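Local coordinates for CIR protein (Plasmodium chabaudi chabaudi, PDB 6ZYV), which is of unknown function but belongs to the variant PIR antigen family of malaria parasites, its helical ectodomain probably displayed by infected red blood cells, at residues 64-68 and 123-128; 84-89 and 139-143; 93-97 and 154-158; 146-150 and 205-211; 199-203 and 238-242. The protein carries 5 engineered substitutions. Residues are numbered along the deposited sequence.

Interaction 1: 64-68 and 123-128; sequences IWLLV and NYASHV. Engineered in segment 123-128: A125 (natural residue Thr).
Two helices run almost side by side here, 64-68 within helix 55-71 and 123-127, nearly all of the short helix 122-127, with N-to-C directions only 11° apart and axes 10.4 Å from each other: near-parallel helix packing in an all-helical fold. The CA atoms of I64 and Y124 lie 6.1 Å apart, and those of V68 and V128 5.9 Å, one helical turn on. I64 (chi1 m, chi2 t) leads: its CD1 lies 3.7 Å from Y124 CB and its CG2 4.0 Å from V128 CG2, a branched side chain suited to filling the gap between two turns. W65 and L66 face other parts of the fold, including helix 8-20. L67 (m, t) then places CD1 3.9 Å from Y124 CE1, at the edge of the ring, and 4.0 Å from V128 CG1. V68 (t) brings CG2 to 3.8 Å from H127 O and 4.3 Å from V128 CG2. V128 makes these contacts although it is the first residue to leave helical geometry (phi/psi -87/106). Y124 (t) is amphipathic: its ring packs here while its hydroxyl hydrogen-bonds to that of Y114. With no hydrogen bond between the segments, the contact rests on apolar side-chain fit and exclusion of water.

Interaction 2: 84-89 and 139-143; sequences KDQYAG and IVDKK
The salt bridge between D85 and K143 is the polar bond across this helix pair: K143 NZ donates to D85 OD1 at 3.1 Å. K143 (chi1 and chi2 m, then t, t) lays its long chain over the facing helix, CD 3.8 Å from G89 CA, and D85 (chi1 t) meets its charge at the partly exposed margin. Backbone donors are satisfied within each helix, by A88 N to K84 O (2.9 Å), G89 N to D85 O (3.1 Å) and K143 N to I139 O (3.0 Å). The helices cross at -44° with axes 9.5 Å apart; CA atoms pair as D85 with I139 (6.1 Å), A88 with V140 (6.4 Å) and G89 with K143 (5.8 Å). Small A88 and G89 permit this approach. I139 (m, t) sets CG2 3.7 Å from A88 CB and 3.8 Å from D85 CA. The contact joins helix 81-101 to helix 134-149, and farther along the former I92 touches both V140 and K143.

Interaction 3: 93-97 and 154-158; sequences LWLSY and IPKFY
Y158 lies flat against Y97 in an offset stack, ring centroids 4.4 Å apart and planes at 10°, with Y97 CG 3.5 Å from Y158 CE2. Y97 CB adds a CH-pi contact, 3.7 Å from the centroid of the Y158 ring and nearly on its normal. The rings can overlap because Y158 has chi1 t and Y97 an unusual chi1 of 149°, between wells. Both segments are helical and cross at -115° with axes 9.8 Å apart; Y97 and P155 have the nearest CA atoms, at 6.1 Å. L93 (t, p) reaches into the crossing, CG 3.8 Å from Y158 CD1 at the ring edge, CD1 4.1 Å from I154 CG2 and CD2 4.2 Å from F157 CE2. Compact S96 lets I154 come close, its CB 4.0 Å from I154 CG2, and S96 OG bonds back to I92 O. W94 CD1 is 3.6 Å from Y158 OH. Y158, the residue most covered, fills the buried space between the helices. This crossing joins helix 81-101 to the start of helix 154-174. Helix 8-20 covers its aromatic side, where I15 touches W94 and Y158 and D19 accepts from W94 NE1, and F63 and L66 of helix 55-71 lie against W94.

Interaction 4: 146-150 and 205-211; sequences LMNMN and DSSYKQI
A short, weakly bonded helix, 206-211, with an N-cap, packs here against the C-terminal end of helix 134-149. D205 holds the N-cap position: with chi1 t and extended phi/psi (-67/135), its OD2 accepts from Y208 N at 3.2 Å, satisfying an amide of the first turn. N150, where helix 134-149 leaves helical geometry (phi/psi -111/16), is the polar hub. Its ND2 donates across the contact to S207 O at 3.1 Å, nearly linearly, and back to L146 O at 3.0 Å, so a single asparagine amide ties the end of its own helix to helix 206-211. A carboxamide suits the position because it offers donor and acceptor together. The remaining contacts are largely apolar. The nearest CA atoms are those of L146 and S207, 6.1 Å apart. L146 (m, t) has CD1 3.7 Å from Q210 CB and CD2 3.8 Å from S207 O. M147 points its CB away, but the flexible chain (m, m) curls back to bring CE 3.8 Å from I211 CG2. I211 (p, t) also sets CD1 3.8 Å from N150 CG and reaches I154 and F157 of helix 154-174. At the exposed edge M149 CB meets S207 OG at 3.3 Å. One water completes the junction, donating to N150 OD1 at 2.6 Å and to D205 OD2 at 3.2 Å.

Interaction 5: 199-203 and 238-242; sequences NNVDT and PTTKT
K241 has the most surface covered in this meeting of two irregular segments, which run roughly antiparallel, their end-to-end directions 163° apart. From a backbone at phi/psi -68/152 its side chain (chi1 p, the rest t) stretches across to the other segment, CD 3.5 Å from V201 O and NZ donating to N200 OD1 at 2.8 Å. Lysine suits the place: the methylene chain covers a peptide while the ammonium group finds an oxygen at the exposed edge. T203 is next. Its chi1 p places OG1 2.5 Å from T239 O, to which it donates in a very short hydrogen bond. The CA atoms of T203 and T240 are 5.6 Å apart, and V201 CA lies 6.3 Å from K241 CA. N200, third by buried area, has positive phi (53/46), which asparagine tolerates well. Its CB points away, yet chi1 t returns OD1 to the lysine. Between these bonds a water stitches the backbones, donating to V201 O at 2.7 Å and accepting from T203 N at 2.9 Å and K241 N at 3.1 Å. Beyond the pair, Q193 NE2 bonds T240 O and N197 OD1 accepts from T242 N, fastening the chain's last modelled residues to helix 181-198. N200 is the C-prime residue of the Schellman motif that ends that helix.

Overall arrangement
Interactions 1 and 3 are buried, 2 and 4 partly buried, and 5 lies at the surface. The chemistry follows: the first has apolar side-chain contacts and no hydrogen bond, the third is largely aromatic, a salt bridge edges the second, a side-chain-to-backbone bond and a water join the fourth, and polar bonds dominate the fifth. Helix 81-101 serves interactions 2 and 3, and helix 134-149 serves 2 and 4. L66 touches W94, linking interactions 1 and 3, while I154 and F157 meet M147 and I211 between 3 and 4. Y208 packs on V201 and T203, carrying the chain of contacts to interaction 5, whose centre is about 36 Å from that of interaction 1, across the all-helical domain.

Interaction 1: 64-68 and 123-128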
# COMPACT_ATOMS: atom_id res chain seq x y z
N ILE A 64 4.88 -9.34 5.00
CA ILE A 64 5.75 -10.20 4.20
C ILE A 64 4.95 -10.84 3.07
O ILE A 64 5.40 -10.84 1.92
CB ILE A 64 6.46 -11.24 5.08
CG1 ILE A 64 7.43 -10.51 6.03
CG2 ILE A 64 7.18 -12.29 4.25
CD1 ILE A 64 7.87 -11.38 7.16
N TRP A 65 3.72 -11.28 3.36
CA TRP A 65 2.83 -11.81 2.33
C TRP A 65 2.61 -10.75 1.21
O TRP A 65 2.73 -11.09 0.04
CB TRP A 65 1.49 -12.26 2.94
CG TRP A 65 0.56 -12.86 1.93
CD1 TRP A 65 0.49 -14.17 1.55
CD2 TRP A 65 -0.44 -12.17 1.18
NE1 TRP A 65 -0.49 -14.33 0.59
CE2 TRP A 65 -1.06 -13.11 0.33
CE3 TRP A 65 -0.86 -10.84 1.12
CZ2 TRP A 65 -2.11 -12.77 -0.52
CZ3 TRP A 65 -1.86 -10.49 0.24
CH2 TRP A 65 -2.49 -11.46 -0.54
N LEU A 66 2.39 -9.46 1.57
CA LEU A 66 2.23 -8.36 0.63
C LEU A 66 3.41 -8.21 -0.25
O LEU A 66 3.24 -8.12 -1.45
CB LEU A 66 2.02 -6.99 1.34
CG LEU A 66 0.61 -6.47 1.57
CD1 LEU A 66 0.66 -4.97 1.91
CD2 LEU A 66 -0.32 -6.79 0.37
N LEU A 67 4.62 -8.10 0.33
CA LEU A 67 5.86 -7.96 -0.43
C LEU A 67 6.07 -9.13 -1.37
O LEU A 67 6.50 -8.91 -2.49
CB LEU A 67 7.08 -7.84 0.50
CG LEU A 67 7.32 -6.49 1.16
CD1 LEU A 67 8.60 -6.56 2.01
CD2 LEU A 67 7.44 -5.38 0.11
N VAL A 68 5.78 -10.35 -0.91
CA VAL A 68 5.93 -11.53 -1.76
C VAL A 68 4.96 -11.44 -2.97
O VAL A 68 5.38 -11.63 -4.11
CB VAL A 68 5.75 -12.83 -0.94
CG1 VAL A 68 5.56 -14.04 -1.85
CG2 VAL A 68 6.94 -13.05 -0.01
N ASN A 123 10.93 -15.46 7.98
CA ASN A 123 10.34 -15.51 6.65
C ASN A 123 10.62 -14.30 5.78
O ASN A 123 10.42 -14.36 4.57
CB ASN A 123 8.86 -15.74 6.80
CG ASN A 123 8.60 -17.10 7.40
OD1 ASN A 123 8.82 -18.11 6.76
ND2 ASN A 123 8.18 -17.16 8.65
N TYR A 124 11.07 -13.20 6.40
CA TYR A 124 11.40 -11.99 5.69
C TYR A 124 12.69 -12.19 4.87
O TYR A 124 12.70 -11.90 3.68
CB TYR A 124 11.55 -10.84 6.70
CG TYR A 124 11.88 -9.51 6.07
CD1 TYR A 124 10.99 -8.88 5.22
CD2 TYR A 124 13.09 -8.88 6.34
CE1 TYR A 124 11.28 -7.65 4.65
CE2 TYR A 124 13.39 -7.64 5.77
CZ TYR A 124 12.49 -7.04 4.92
OH TYR A 124 12.77 -5.83 4.34
N ALA A 125 13.75 -12.73 5.49
CA ALA A 125 15.00 -12.98 4.77
C ALA A 125 14.90 -14.13 3.73
O ALA A 125 15.51 -14.04 2.66
CB ALA A 125 16.12 -13.26 5.76
N SER A 126 14.09 -15.17 4.02
CA SER A 126 13.99 -16.30 3.10
C SER A 126 12.97 -16.17 1.96
O SER A 126 13.16 -16.79 0.92
CB SER A 126 13.76 -17.61 3.86
OG SER A 126 12.78 -17.51 4.88
N HIS A 127 11.90 -15.39 2.14
CA HIS A 127 10.87 -15.27 1.10
C HIS A 127 10.89 -13.94 0.37
O HIS A 127 10.57 -13.91 -0.83
CB HIS A 127 9.49 -15.62 1.67
CG HIS A 127 9.45 -17.06 2.08
ND1 HIS A 127 9.93 -18.04 1.22
CD2 HIS A 127 9.02 -17.66 3.21
CE1 HIS A 127 9.82 -19.18 1.86
NE2 HIS A 127 9.21 -19.03 3.02
N VAL A 128 11.32 -12.86 1.03
CA VAL A 128 11.46 -11.58 0.34
C VAL A 128 12.86 -11.56 -0.27
O VAL A 128 13.84 -11.48 0.46
CB VAL A 128 11.19 -10.35 1.22
CG1 VAL A 128 11.25 -9.10 0.36
CG2 VAL A 128 9.83 -10.46 1.91

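Interaction 2: 84-89 and 139-143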
# COMPACT_ATOMS: atom_id res chain seq x y z
N LYS A 84 11.21 -2.50 -7.23
CA LYS A 84 11.47 -2.78 -5.81
C LYS A 84 11.10 -1.56 -4.93
O LYS A 84 10.43 -1.72 -3.91
CB LYS A 84 12.95 -3.12 -5.59
CG LYS A 84 13.29 -4.54 -5.91
CD LYS A 84 14.76 -4.67 -6.25
CE LYS A 84 15.17 -6.08 -6.55
NZ LYS A 84 16.59 -6.14 -6.99
N ASP A 85 11.50 -0.36 -5.39
CA ASP A 85 11.26 0.90 -4.70
C ASP A 85 9.75 1.19 -4.62
O ASP A 85 9.23 1.50 -3.55
CB ASP A 85 12.02 2.04 -5.41
CG ASP A 85 11.82 3.39 -4.76
OD1 ASP A 85 10.83 4.08 -5.10
OD2 ASP A 85 12.65 3.77 -3.90
N GLN A 86 9.05 1.05 -5.75
CA GLN A 86 7.62 1.28 -5.81
C GLN A 86 6.85 0.30 -4.88
O GLN A 86 5.99 0.74 -4.13
CB GLN A 86 7.15 1.12 -7.26
CG GLN A 86 5.82 1.76 -7.56
CD GLN A 86 5.29 1.42 -8.95
OE1 GLN A 86 5.57 0.36 -9.53
NE2 GLN A 86 4.46 2.29 -9.51
N TYR A 87 7.20 -1.00 -4.90
CA TYR A 87 6.51 -2.00 -4.10
C TYR A 87 6.81 -1.86 -2.63
O TYR A 87 5.91 -2.04 -1.82
CB TYR A 87 6.77 -3.43 -4.62
CG TYR A 87 6.16 -3.60 -5.99
CD1 TYR A 87 4.89 -3.11 -6.28
CD2 TYR A 87 6.88 -4.18 -7.03
CE1 TYR A 87 4.36 -3.18 -7.56
CE2 TYR A 87 6.35 -4.26 -8.32
CZ TYR A 87 5.09 -3.76 -8.57
OH TYR A 87 4.54 -3.86 -9.82
N ALA A 88 8.05 -1.49 -2.28
CA ALA A 88 8.39 -1.26 -0.87
C ALA A 88 7.57 -0.06 -0.34
O ALA A 88 7.06 -0.11 0.77
CB ALA A 88 9.87 -0.98 -0.71
N GLY A 89 7.39 0.95 -1.18
CA GLY A 89 6.61 2.12 -0.84
C GLY A 89 5.15 1.82 -0.59
O GLY A 89 4.59 2.37 0.36
N ILE A 139 16.32 1.46 0.54
CA ILE A 139 14.98 1.74 0.00
C ILE A 139 13.97 1.73 1.16
O ILE A 139 13.19 2.66 1.29
CB ILE A 139 14.61 0.70 -1.10
CG1 ILE A 139 15.44 0.94 -2.38
CG2 ILE A 139 13.12 0.72 -1.41
CD1 ILE A 139 15.23 -0.13 -3.50
N VAL A 140 13.98 0.67 1.99
CA VAL A 140 13.08 0.54 3.12
C VAL A 140 13.24 1.71 4.10
O VAL A 140 12.24 2.30 4.52
CB VAL A 140 13.28 -0.81 3.84
CG1 VAL A 140 12.55 -0.84 5.18
CG2 VAL A 140 12.84 -1.95 2.96
N ASP A 141 14.50 2.04 4.43
CA ASP A 141 14.79 3.16 5.33
C ASP A 141 14.27 4.49 4.79
O ASP A 141 13.78 5.30 5.57
CB ASP A 141 16.29 3.26 5.61
CG ASP A 141 16.78 2.30 6.67
OD1 ASP A 141 15.94 1.87 7.52
OD2 ASP A 141 18.00 1.98 6.65
N LYS A 142 14.41 4.72 3.46
CA LYS A 142 13.95 5.95 2.85
C LYS A 142 12.44 6.01 2.92
O LYS A 142 11.91 7.06 3.23
CB LYS A 142 14.39 6.03 1.38
CG LYS A 142 14.98 7.39 0.98
CD LYS A 142 14.17 8.66 1.29
CE LYS A 142 15.15 9.80 1.50
NZ LYS A 142 14.54 11.14 1.83
N LYS A 143 11.74 4.89 2.66
CA LYS A 143 10.29 4.84 2.71
C LYS A 143 9.79 5.09 4.13
O LYS A 143 8.84 5.84 4.30
CB LYS A 143 9.73 3.54 2.09
CG LYS A 143 10.10 3.32 0.63
CD LYS A 143 9.60 4.43 -0.31
CE LYS A 143 9.98 4.22 -1.77
NZ LYS A 143 9.29 5.20 -2.70

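Interaction 3: 93-97 and 154-158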
# COMPACT_ATOMS: atom_id res chain seq x y z
N LEU A 93 3.48 2.01 3.10
CA LEU A 93 2.33 2.91 3.23
C LEU A 93 1.21 2.15 3.94
O LEU A 93 0.60 2.68 4.85
CB LEU A 93 1.86 3.39 1.83
CG LEU A 93 0.61 4.27 1.83
CD1 LEU A 93 0.86 5.58 2.63
CD2 LEU A 93 0.14 4.57 0.37
N TRP A 94 0.97 0.87 3.55
CA TRP A 94 -0.04 0.04 4.19
C TRP A 94 0.34 -0.19 5.65
O TRP A 94 -0.51 -0.09 6.54
CB TRP A 94 -0.19 -1.31 3.46
CG TRP A 94 -1.09 -2.29 4.17
CD1 TRP A 94 -2.46 -2.30 4.17
CD2 TRP A 94 -0.68 -3.36 5.05
NE1 TRP A 94 -2.91 -3.34 4.95
CE2 TRP A 94 -1.84 -4.01 5.49
CE3 TRP A 94 0.57 -3.87 5.45
CZ2 TRP A 94 -1.78 -5.14 6.34
CZ3 TRP A 94 0.62 -4.96 6.32
CH2 TRP A 94 -0.55 -5.58 6.76
N LEU A 95 1.63 -0.48 5.91
CA LEU A 95 2.13 -0.71 7.25
C LEU A 95 1.92 0.52 8.14
O LEU A 95 1.50 0.38 9.29
CB LEU A 95 3.60 -1.15 7.20
CG LEU A 95 4.22 -1.55 8.54
CD1 LEU A 95 3.43 -2.66 9.22
CD2 LEU A 95 5.70 -1.92 8.37
N SER A 96 2.14 1.74 7.59
CA SER A 96 1.92 3.00 8.31
C SER A 96 0.46 3.15 8.68
O SER A 96 0.15 3.56 9.79
CB SER A 96 2.35 4.19 7.46
OG SER A 96 3.71 4.02 7.12
N TYR A 97 -0.44 2.81 7.75
CA TYR A 97 -1.87 2.85 7.97
C TYR A 97 -2.24 1.90 9.14
O TYR A 97 -2.97 2.30 10.03
CB TYR A 97 -2.64 2.54 6.66
CG TYR A 97 -3.97 1.85 6.87
CD1 TYR A 97 -5.08 2.57 7.29
CD2 TYR A 97 -4.10 0.48 6.71
CE1 TYR A 97 -6.29 1.94 7.53
CE2 TYR A 97 -5.29 -0.17 6.99
CZ TYR A 97 -6.40 0.56 7.38
OH TYR A 97 -7.60 -0.08 7.63
N ILE A 154 -0.16 11.31 6.28
CA ILE A 154 -0.21 9.92 5.81
C ILE A 154 -1.61 9.23 6.02
O ILE A 154 -2.10 8.67 5.03
CB ILE A 154 0.97 9.06 6.35
CG1 ILE A 154 2.28 9.46 5.63
CG2 ILE A 154 0.71 7.55 6.17
CD1 ILE A 154 2.23 9.33 4.08
N PRO A 155 -2.29 9.27 7.19
CA PRO A 155 -3.62 8.63 7.30
C PRO A 155 -4.66 9.16 6.30
O PRO A 155 -5.37 8.37 5.70
CB PRO A 155 -4.03 8.90 8.75
CG PRO A 155 -2.75 9.08 9.47
CD PRO A 155 -1.88 9.83 8.50
N LYS A 156 -4.73 10.47 6.08
CA LYS A 156 -5.66 11.07 5.11
C LYS A 156 -5.22 10.79 3.67
O LYS A 156 -6.06 10.58 2.80
CB LYS A 156 -5.82 12.58 5.37
CG LYS A 156 -6.55 12.85 6.67
CD LYS A 156 -6.56 14.34 7.08
CE LYS A 156 -6.96 14.52 8.54
NZ LYS A 156 -7.02 15.96 8.96
N PHE A 157 -3.91 10.74 3.41
CA PHE A 157 -3.39 10.43 2.09
C PHE A 157 -3.78 8.99 1.72
O PHE A 157 -4.14 8.71 0.56
CB PHE A 157 -1.85 10.63 2.08
CG PHE A 157 -1.15 10.26 0.80
CD1 PHE A 157 -0.96 11.20 -0.20
CD2 PHE A 157 -0.69 8.98 0.59
CE1 PHE A 157 -0.29 10.86 -1.38
CE2 PHE A 157 -0.04 8.64 -0.59
CZ PHE A 157 0.14 9.58 -1.57
N TYR A 158 -3.72 8.08 2.69
CA TYR A 158 -4.10 6.67 2.52
C TYR A 158 -5.58 6.54 2.16
O TYR A 158 -5.93 5.70 1.35
CB TYR A 158 -3.80 5.86 3.80
CG TYR A 158 -3.96 4.38 3.58
CD1 TYR A 158 -2.98 3.65 2.91
CD2 TYR A 158 -5.13 3.72 3.92
CE1 TYR A 158 -3.13 2.29 2.66
CE2 TYR A 158 -5.31 2.36 3.63
CZ TYR A 158 -4.30 1.64 3.02
OH TYR A 158 -4.45 0.30 2.73

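Interaction 4: 146-150 and 205-211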
# COMPACT_ATOMS: atom_id res chain seq x y z
N LEU A 146 10.23 8.75 4.83
CA LEU A 146 9.21 9.47 4.11
C LEU A 146 7.88 9.41 4.85
O LEU A 146 7.20 10.42 4.89
CB LEU A 146 9.04 8.90 2.71
CG LEU A 146 10.03 9.41 1.69
CD1 LEU A 146 9.92 8.60 0.41
CD2 LEU A 146 9.89 10.95 1.47
N MET A 147 7.53 8.28 5.46
CA MET A 147 6.29 8.18 6.24
C MET A 147 6.33 9.10 7.44
O MET A 147 5.32 9.73 7.75
CB MET A 147 5.96 6.73 6.63
CG MET A 147 5.83 5.78 5.44
SD MET A 147 4.42 6.05 4.36
CE MET A 147 5.14 7.02 3.05
N ASN A 148 7.51 9.21 8.09
CA ASN A 148 7.72 10.09 9.24
C ASN A 148 7.72 11.55 8.84
O ASN A 148 7.17 12.36 9.56
CB ASN A 148 9.01 9.73 9.98
CG ASN A 148 8.78 8.62 10.96
OD1 ASN A 148 8.44 8.88 12.13
ND2 ASN A 148 8.92 7.37 10.51
N MET A 149 8.31 11.89 7.69
CA MET A 149 8.33 13.27 7.19
C MET A 149 6.93 13.79 6.85
O MET A 149 6.67 14.98 6.94
CB MET A 149 9.22 13.38 5.94
CG MET A 149 10.73 13.26 6.19
SD MET A 149 11.40 14.20 7.57
CE MET A 149 13.18 13.67 7.51
N ASN A 150 6.02 12.88 6.47
CA ASN A 150 4.65 13.21 6.10
C ASN A 150 3.65 12.67 7.14
O ASN A 150 2.48 12.56 6.79
CB ASN A 150 4.34 12.51 4.74
CG ASN A 150 5.06 13.08 3.54
OD1 ASN A 150 4.82 14.21 3.12
ND2 ASN A 150 5.95 12.30 2.94
N ASP A 205 6.71 20.42 -1.79
CA ASP A 205 7.53 19.96 -0.68
C ASP A 205 8.25 18.65 -1.10
O ASP A 205 7.62 17.80 -1.70
CB ASP A 205 6.63 19.77 0.56
CG ASP A 205 7.23 18.98 1.70
OD1 ASP A 205 8.30 19.38 2.19
OD2 ASP A 205 6.63 17.96 2.10
N SER A 206 9.56 18.53 -0.83
CA SER A 206 10.40 17.39 -1.18
C SER A 206 9.79 16.07 -0.78
O SER A 206 9.80 15.14 -1.60
CB SER A 206 11.78 17.49 -0.52
OG SER A 206 12.52 18.62 -0.94
N SER A 207 9.28 15.97 0.47
CA SER A 207 8.69 14.76 1.02
C SER A 207 7.39 14.42 0.38
O SER A 207 7.09 13.23 0.22
CB SER A 207 8.46 14.93 2.52
OG SER A 207 9.71 15.11 3.15
N TYR A 208 6.57 15.45 0.09
CA TYR A 208 5.29 15.18 -0.53
C TYR A 208 5.50 14.65 -1.96
O TYR A 208 4.86 13.69 -2.35
CB TYR A 208 4.36 16.38 -0.49
CG TYR A 208 2.97 15.98 -0.95
CD1 TYR A 208 2.13 15.25 -0.11
CD2 TYR A 208 2.54 16.24 -2.25
CE1 TYR A 208 0.89 14.80 -0.55
CE2 TYR A 208 1.30 15.81 -2.69
CZ TYR A 208 0.48 15.09 -1.84
OH TYR A 208 -0.74 14.62 -2.25
N LYS A 209 6.51 15.22 -2.69
CA LYS A 209 6.86 14.84 -4.07
C LYS A 209 7.23 13.37 -4.22
O LYS A 209 7.08 12.80 -5.31
CB LYS A 209 8.01 15.73 -4.64
CG LYS A 209 7.66 17.18 -5.08
CD LYS A 209 8.86 18.16 -4.73
CE LYS A 209 9.65 18.86 -5.83
NZ LYS A 209 10.73 19.75 -5.29
N GLN A 210 7.71 12.74 -3.13
CA GLN A 210 8.09 11.34 -3.17
C GLN A 210 6.93 10.40 -2.88
O GLN A 210 7.05 9.21 -3.20
CB GLN A 210 9.27 11.04 -2.25
CG GLN A 210 10.58 11.63 -2.72
CD GLN A 210 11.76 10.80 -2.27
OE1 GLN A 210 12.60 11.26 -1.50
NE2 GLN A 210 11.84 9.55 -2.73
N ILE A 211 5.84 10.87 -2.25
CA ILE A 211 4.66 9.98 -2.05
C ILE A 211 3.59 10.22 -3.14
O ILE A 211 2.88 9.31 -3.51
CB ILE A 211 4.08 10.02 -0.62
CG1 ILE A 211 3.50 11.40 -0.29
CG2 ILE A 211 5.16 9.64 0.35
CD1 ILE A 211 2.73 11.46 1.02
O HOH W 1 4.28 16.67 3.80

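Interaction 5: 199-203 and 238-242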
# COMPACT_ATOMS: atom_id res chain seq x y z
N ASN A 199 -5.63 20.13 4.32
CA ASN A 199 -4.38 19.86 5.02
C ASN A 199 -3.26 20.83 4.70
O ASN A 199 -2.14 20.58 5.12
CB ASN A 199 -3.96 18.43 4.79
CG ASN A 199 -4.99 17.46 5.34
OD1 ASN A 199 -5.04 17.20 6.53
ND2 ASN A 199 -5.86 16.95 4.49
N ASN A 200 -3.52 21.91 3.95
CA ASN A 200 -2.51 22.91 3.58
C ASN A 200 -1.28 22.24 2.94
O ASN A 200 -0.14 22.52 3.34
CB ASN A 200 -2.10 23.74 4.80
CG ASN A 200 -1.55 25.10 4.43
OD1 ASN A 200 -1.89 25.67 3.39
ND2 ASN A 200 -0.69 25.63 5.26
N VAL A 201 -1.51 21.32 2.02
CA VAL A 201 -0.43 20.59 1.40
C VAL A 201 0.27 21.44 0.36
O VAL A 201 -0.37 22.04 -0.52
CB VAL A 201 -0.89 19.23 0.83
CG1 VAL A 201 0.26 18.52 0.11
CG2 VAL A 201 -1.50 18.35 1.93
N ASP A 202 1.58 21.56 0.52
CA ASP A 202 2.45 22.21 -0.44
C ASP A 202 2.90 21.03 -1.33
O ASP A 202 3.70 20.21 -0.90
CB ASP A 202 3.64 22.84 0.31
CG ASP A 202 4.69 23.50 -0.57
OD1 ASP A 202 4.54 23.48 -1.81
OD2 ASP A 202 5.66 24.05 -0.01
N THR A 203 2.34 20.93 -2.55
CA THR A 203 2.69 19.84 -3.46
C THR A 203 4.14 19.91 -3.97
O THR A 203 4.63 18.93 -4.54
CB THR A 203 1.69 19.74 -4.60
OG1 THR A 203 1.78 20.93 -5.41
CG2 THR A 203 0.27 19.55 -4.11
N PRO A 238 -5.38 17.26 -9.71
CA PRO A 238 -4.97 18.57 -9.16
C PRO A 238 -3.47 18.70 -8.88
O PRO A 238 -2.84 17.73 -8.47
CB PRO A 238 -5.78 18.66 -7.87
CG PRO A 238 -6.96 17.79 -8.11
CD PRO A 238 -6.48 16.67 -8.95
N THR A 239 -2.87 19.87 -9.16
CA THR A 239 -1.42 20.05 -8.98
C THR A 239 -1.03 20.81 -7.73
O THR A 239 0.14 20.76 -7.33
CB THR A 239 -0.79 20.72 -10.21
OG1 THR A 239 -1.24 22.07 -10.30
CG2 THR A 239 -1.09 20.00 -11.50
N THR A 240 -1.95 21.58 -7.14
CA THR A 240 -1.64 22.41 -5.99
C THR A 240 -2.86 22.65 -5.11
O THR A 240 -3.99 22.41 -5.54
CB THR A 240 -1.10 23.78 -6.52
OG1 THR A 240 -0.88 24.67 -5.42
CG2 THR A 240 -2.05 24.45 -7.50
N LYS A 241 -2.65 23.16 -3.88
CA LYS A 241 -3.77 23.58 -3.05
C LYS A 241 -4.40 24.84 -3.71
O LYS A 241 -3.75 25.56 -4.47
CB LYS A 241 -3.38 23.83 -1.57
CG LYS A 241 -2.56 25.09 -1.31
CD LYS A 241 -1.94 25.06 0.08
CE LYS A 241 -0.94 26.19 0.25
NZ LYS A 241 0.03 25.93 1.36
N THR A 242 -5.69 25.04 -3.48
CA THR A 242 -6.54 26.05 -4.07
C THR A 242 -7.25 26.83 -2.97
O THR A 242 -7.41 28.05 -3.09
CB THR A 242 -7.49 25.31 -5.06
OG1 THR A 242 -6.87 25.22 -6.35
CG2 THR A 242 -8.87 25.90 -5.16
O HOH W 2 0.28 22.95 -3.02